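Local coordinates for protein-glutamine gamma-glutamyltransferase (Pseudomonas aeruginosa PAO1, PDB 6G49) that cross-links protein glutamine and lysine side chains in vitro through its periplasmic domain, and is critical for the viability of the bacterium, perhaps through a cell-wall function, at residues R108-M113 with R151-V156; L177-H182 with V253-G258. One frame throughout, in Å; residues are numbered along the deposited sequence.

Contact 1: residues R108-M113 with R151-V156; sequences RYDVIM and RLFYRV. With PO4 (phosphate ion), chain G.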
# COMPACT_ATOMS: atom_id res chain seq x y z
N ARG A 108 -5.05 -18.74 6.64
CA ARG A 108 -4.64 -19.70 5.62
C ARG A 108 -5.62 -19.65 4.46
O ARG A 108 -6.86 -19.63 4.62
CB ARG A 108 -4.58 -21.12 6.18
CG ARG A 108 -3.51 -21.32 7.25
CD ARG A 108 -3.37 -22.81 7.59
NE ARG A 108 -2.19 -23.11 8.40
CZ ARG A 108 -2.22 -23.54 9.67
NH1 ARG A 108 -3.38 -23.81 10.25
NH2 ARG A 108 -1.09 -23.69 10.34
N TYR A 109 -5.07 -19.55 3.24
CA TYR A 109 -5.89 -19.40 2.10
C TYR A 109 -5.13 -19.82 0.84
O TYR A 109 -3.92 -19.83 0.83
CB TYR A 109 -6.46 -17.97 1.97
CG TYR A 109 -5.42 -16.86 2.06
CD1 TYR A 109 -4.97 -16.41 3.28
CD2 TYR A 109 -4.84 -16.29 0.90
CE1 TYR A 109 -3.99 -15.42 3.38
CE2 TYR A 109 -3.91 -15.26 1.00
CZ TYR A 109 -3.46 -14.85 2.24
OH TYR A 109 -2.52 -13.84 2.35
N ASP A 110 -5.88 -20.12 -0.22
CA ASP A 110 -5.31 -20.44 -1.48
C ASP A 110 -5.66 -19.33 -2.49
O ASP A 110 -6.73 -18.74 -2.42
CB ASP A 110 -5.87 -21.75 -1.99
CG ASP A 110 -5.52 -22.93 -1.10
OD1 ASP A 110 -4.48 -22.83 -0.38
OD2 ASP A 110 -6.27 -23.91 -1.22
N VAL A 111 -4.74 -19.10 -3.42
CA VAL A 111 -4.89 -18.06 -4.45
C VAL A 111 -4.71 -18.69 -5.82
O VAL A 111 -3.84 -19.52 -5.98
CB VAL A 111 -3.86 -16.94 -4.28
CG1 VAL A 111 -4.07 -15.85 -5.35
CG2 VAL A 111 -3.95 -16.39 -2.86
N ILE A 112 -5.53 -18.30 -6.76
CA ILE A 112 -5.24 -18.49 -8.22
C ILE A 112 -5.13 -17.09 -8.84
O ILE A 112 -6.10 -16.35 -8.84
CB ILE A 112 -6.24 -19.40 -8.95
CG1 ILE A 112 -5.79 -19.62 -10.40
CG2 ILE A 112 -7.69 -18.91 -8.90
CD1 ILE A 112 -6.60 -20.67 -11.14
N MET A 113 -3.92 -16.79 -9.32
CA MET A 113 -3.58 -15.50 -9.90
C MET A 113 -3.68 -15.61 -11.42
O MET A 113 -3.20 -16.54 -12.00
CB MET A 113 -2.12 -15.20 -9.54
CG MET A 113 -1.82 -13.84 -9.25
SD MET A 113 -0.05 -13.79 -8.75
CE MET A 113 0.41 -12.59 -10.00
N ARG A 151 -1.49 -18.56 -15.50
CA ARG A 151 -2.24 -18.75 -14.24
C ARG A 151 -1.39 -19.53 -13.25
O ARG A 151 -0.71 -20.49 -13.60
CB ARG A 151 -3.58 -19.44 -14.50
CG ARG A 151 -4.59 -18.62 -15.27
CD ARG A 151 -5.75 -19.50 -15.72
NE ARG A 151 -6.25 -19.12 -17.02
CZ ARG A 151 -5.84 -19.64 -18.17
NH1 ARG A 151 -5.11 -20.75 -18.20
NH2 ARG A 151 -6.16 -19.03 -19.28
N LEU A 152 -1.48 -19.16 -11.96
CA LEU A 152 -0.69 -19.71 -10.95
C LEU A 152 -1.53 -19.95 -9.69
O LEU A 152 -2.12 -19.03 -9.13
CB LEU A 152 0.47 -18.76 -10.61
CG LEU A 152 1.40 -19.24 -9.51
CD1 LEU A 152 2.17 -20.48 -9.93
CD2 LEU A 152 2.37 -18.12 -9.11
N PHE A 153 -1.53 -21.21 -9.21
CA PHE A 153 -2.15 -21.54 -7.90
C PHE A 153 -1.06 -21.55 -6.84
O PHE A 153 0.05 -22.09 -7.02
CB PHE A 153 -2.79 -22.94 -8.02
CG PHE A 153 -3.45 -23.39 -6.75
CD1 PHE A 153 -2.70 -23.98 -5.76
CD2 PHE A 153 -4.81 -23.32 -6.62
CE1 PHE A 153 -3.30 -24.42 -4.61
CE2 PHE A 153 -5.42 -23.82 -5.48
CZ PHE A 153 -4.64 -24.28 -4.47
N TYR A 154 -1.34 -20.97 -5.67
CA TYR A 154 -0.42 -21.03 -4.58
C TYR A 154 -1.16 -20.95 -3.26
O TYR A 154 -2.29 -20.48 -3.19
CB TYR A 154 0.67 -19.94 -4.67
CG TYR A 154 0.22 -18.51 -4.70
CD1 TYR A 154 -0.08 -17.91 -5.90
CD2 TYR A 154 0.21 -17.72 -3.56
CE1 TYR A 154 -0.51 -16.59 -5.94
CE2 TYR A 154 -0.17 -16.38 -3.60
CZ TYR A 154 -0.49 -15.79 -4.80
OH TYR A 154 -0.90 -14.49 -4.92
N ARG A 155 -0.51 -21.49 -2.24
CA ARG A 155 -1.04 -21.58 -0.89
C ARG A 155 -0.31 -20.60 -0.01
O ARG A 155 0.88 -20.45 -0.12
CB ARG A 155 -0.91 -23.01 -0.38
CG ARG A 155 -1.43 -24.04 -1.37
CD ARG A 155 -1.49 -25.43 -0.76
NE ARG A 155 -2.10 -25.37 0.55
CZ ARG A 155 -3.36 -25.69 0.81
NH1 ARG A 155 -4.16 -26.13 -0.16
NH2 ARG A 155 -3.83 -25.58 2.04
N VAL A 156 -1.05 -19.94 0.86
CA VAL A 156 -0.52 -18.85 1.70
C VAL A 156 -0.92 -19.07 3.17
O VAL A 156 -2.06 -19.43 3.43
CB VAL A 156 -1.04 -17.49 1.23
CG1 VAL A 156 -0.38 -16.34 2.00
CG2 VAL A 156 -0.87 -17.32 -0.30
P PO4 G . -9.71 -17.99 -16.19
O1 PO4 G . -10.00 -17.07 -15.03
O2 PO4 G . -10.79 -17.72 -17.23
O3 PO4 G . -8.36 -17.66 -16.84
O4 PO4 G . -9.85 -19.43 -15.67

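Contact 2: residues L177-H182 with V253-G258; sequences LQLPMH and VLRAAG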
# COMPACT_ATOMS: atom_id res chain seq x y z
N LEU A 177 13.60 7.74 4.09
CA LEU A 177 13.55 9.17 4.36
C LEU A 177 13.88 10.00 3.12
O LEU A 177 13.97 11.24 3.25
CB LEU A 177 14.49 9.44 5.54
CG LEU A 177 13.96 8.97 6.88
CD1 LEU A 177 15.08 8.92 7.92
CD2 LEU A 177 12.77 9.76 7.44
N GLN A 178 14.04 9.36 1.97
CA GLN A 178 14.43 9.97 0.72
C GLN A 178 13.34 10.88 0.17
O GLN A 178 12.19 10.44 0.05
CB GLN A 178 14.74 8.92 -0.35
CG GLN A 178 15.10 9.44 -1.72
CD GLN A 178 13.88 9.62 -2.61
OE1 GLN A 178 12.99 8.75 -2.60
NE2 GLN A 178 13.84 10.73 -3.38
N LEU A 179 13.68 12.11 -0.19
CA LEU A 179 12.83 12.99 -0.99
C LEU A 179 13.72 13.76 -1.95
O LEU A 179 14.90 14.01 -1.64
CB LEU A 179 12.06 14.01 -0.15
CG LEU A 179 10.97 13.43 0.72
CD1 LEU A 179 10.37 14.46 1.64
CD2 LEU A 179 9.89 12.77 -0.10
N PRO A 180 13.16 14.27 -3.06
CA PRO A 180 13.90 15.27 -3.85
C PRO A 180 14.16 16.48 -2.97
O PRO A 180 13.35 16.84 -2.15
CB PRO A 180 12.97 15.63 -5.03
CG PRO A 180 11.93 14.50 -5.03
CD PRO A 180 11.80 14.01 -3.61
N MET A 181 15.28 17.18 -3.24
CA MET A 181 15.57 18.37 -2.51
C MET A 181 14.61 19.50 -2.93
O MET A 181 14.23 20.28 -2.09
CB MET A 181 17.00 18.83 -2.80
CG MET A 181 17.34 20.07 -2.03
SD MET A 181 19.12 20.39 -2.42
CE MET A 181 19.02 20.87 -4.14
N HIS A 182 14.24 19.52 -4.20
CA HIS A 182 13.44 20.62 -4.76
C HIS A 182 12.00 20.15 -4.95
O HIS A 182 11.72 18.98 -5.09
CB HIS A 182 14.02 21.10 -6.10
CG HIS A 182 15.38 21.67 -5.96
ND1 HIS A 182 15.66 22.71 -5.08
CD2 HIS A 182 16.55 21.32 -6.55
CE1 HIS A 182 16.95 22.99 -5.14
NE2 HIS A 182 17.52 22.15 -6.04
N VAL A 253 4.78 13.65 3.23
CA VAL A 253 4.75 14.51 4.42
C VAL A 253 5.42 13.80 5.58
O VAL A 253 6.20 14.41 6.32
CB VAL A 253 3.32 14.97 4.77
CG1 VAL A 253 3.29 15.75 6.09
CG2 VAL A 253 2.80 15.82 3.66
N LEU A 254 5.20 12.48 5.74
CA LEU A 254 5.86 11.73 6.83
C LEU A 254 7.38 11.76 6.67
O LEU A 254 8.11 12.04 7.66
CB LEU A 254 5.33 10.29 6.90
CG LEU A 254 3.88 10.12 7.34
CD1 LEU A 254 3.51 8.66 7.28
CD2 LEU A 254 3.58 10.69 8.71
N ARG A 255 7.88 11.54 5.47
CA ARG A 255 9.29 11.53 5.26
C ARG A 255 9.85 12.93 5.53
O ARG A 255 10.98 13.05 6.12
CB ARG A 255 9.65 11.20 3.83
CG ARG A 255 9.41 9.74 3.47
CD ARG A 255 10.03 9.40 2.15
NE ARG A 255 9.88 7.96 1.85
CZ ARG A 255 10.43 7.30 0.87
NH1 ARG A 255 11.16 7.90 -0.06
NH2 ARG A 255 10.28 5.96 0.85
N ALA A 256 9.13 13.96 5.11
CA ALA A 256 9.60 15.35 5.32
C ALA A 256 9.59 15.70 6.80
O ALA A 256 10.35 16.63 7.19
CB ALA A 256 8.82 16.33 4.48
N ALA A 257 8.80 15.03 7.62
CA ALA A 257 8.74 15.21 9.06
C ALA A 257 9.75 14.30 9.79
O ALA A 257 9.72 14.21 11.00
CB ALA A 257 7.37 14.91 9.59
N GLY A 258 10.55 13.53 9.06
CA GLY A 258 11.56 12.66 9.65
C GLY A 258 11.07 11.29 10.08
O GLY A 258 11.75 10.63 10.82
O HOH W 1 13.44 13.26 4.93

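Contact 1: residues R108-M113 with R151-V156
V156 and Y109 form one hydrogen-bonded pair of an antiparallel β ladder in which residues 108-113 and 152-156 run side by side, two inner strands of a six-stranded sheet. The ladder illustrates how alternation gives a strand pair two unlike faces. Backbone bonds join Y109 with V156, V111 with Y154 and M113 with L152, and these six side chains share the face turned to strand 120-124. On it V156 CB lies over one face of the Y109 ring, toward its rim, 3.9 Å from the centroid. V156 CG1 reaches Y109 CZ at 3.4 Å. Y109 CG sits between the backbone N and the carbonyl carbon (chi1 52°), and the hydroxyl is fixed by S158 and the backbone N of L124. The neighbouring pair reverses the roles: V111 CB rests over the Y154 ring, 3.8 Å from its centroid, and F122 O holds that hydroxyl. M113 N gives a 2.9 Å bond to L152 O, and M113 SD makes a Met-aromatic contact, lying obliquely 5.2 Å from the Y154 ring centroid. At the ladder's end R151 NE donates to phosphate O3 at 2.6 Å, the ion probably coming from the crystallisation liquor. The other face carries D110, I112, F153 and R155, charged residues beside apolar ones. D110 and R155 point the same way, joined by a salt bridge of charge alone, D110 OD2 to R155 NH1 at 3.2 Å. The carboxylate stands 69° from the guanidinium plane and sets OD1 3.2 Å above the centre of that plane.

Contact 2: residues L177-H182 with V253-G258
L177 and R255 bring their CA atoms to 5.0 Å where the irregular 177-182 loop passes the C-terminal end of helix 243-256, which finishes in a Schellman motif with G258 at positive phi. The case illustrates how one long side chain can tie a loop to a helix end through a main-chain carbonyl. R255 points its CB toward the loop and runs extended from CG to NE, carrying the guanidinium up to Q178. Its NH1 donates to Q178 O at 2.7 Å, a fairly straight bond of 159° that lies in the carbonyl plane and uses a lone pair. The Q178 amide stands nearly perpendicular to the guanidinium, 88° between planes, and its NE2 is taken by F81 O. Nearer the helix, L179 CD1 packs on A256 CB at 3.7 Å, and L179 CG lies beside R255 CB. L177, one residue before Q178, reaches the helix end with CD2, 3.5 Å from G258 C. Water 1 donates to both L177 O and R255 O, each at 2.7 Å; R255 O also receives the N-H of G258, so it accepts from the closing turn and from the bridging water. With NE bonded to A261 O and NH2 to E79 O, the buried guanidinium meets three backbone carbonyls, whose dipoles probably help to offset its positive charge.

Both segments of contact 1 precede those of contact 2 in the sequence, and the two contacts lie on opposite sides of the chain's centre, about 37 Å between centres and about 24 Å between nearest atoms. Residues 108-113 and 152-156 belong to the TgpA N-terminal domain and to a six-stranded β-sheet, which also takes in strands 271-273 and 278-282 from the transglutaminase-like part. Contact 2 borders the ten-stranded sheet through strands 72-81 and 261-265. Its helix, 243-256, begins at C243, the nucleophile by similarity, so the contact marks the end remote from the catalytic residue. Neither contact touches the presumed C243-H287-D303 triad; both are structural packing of the periplasmic domain.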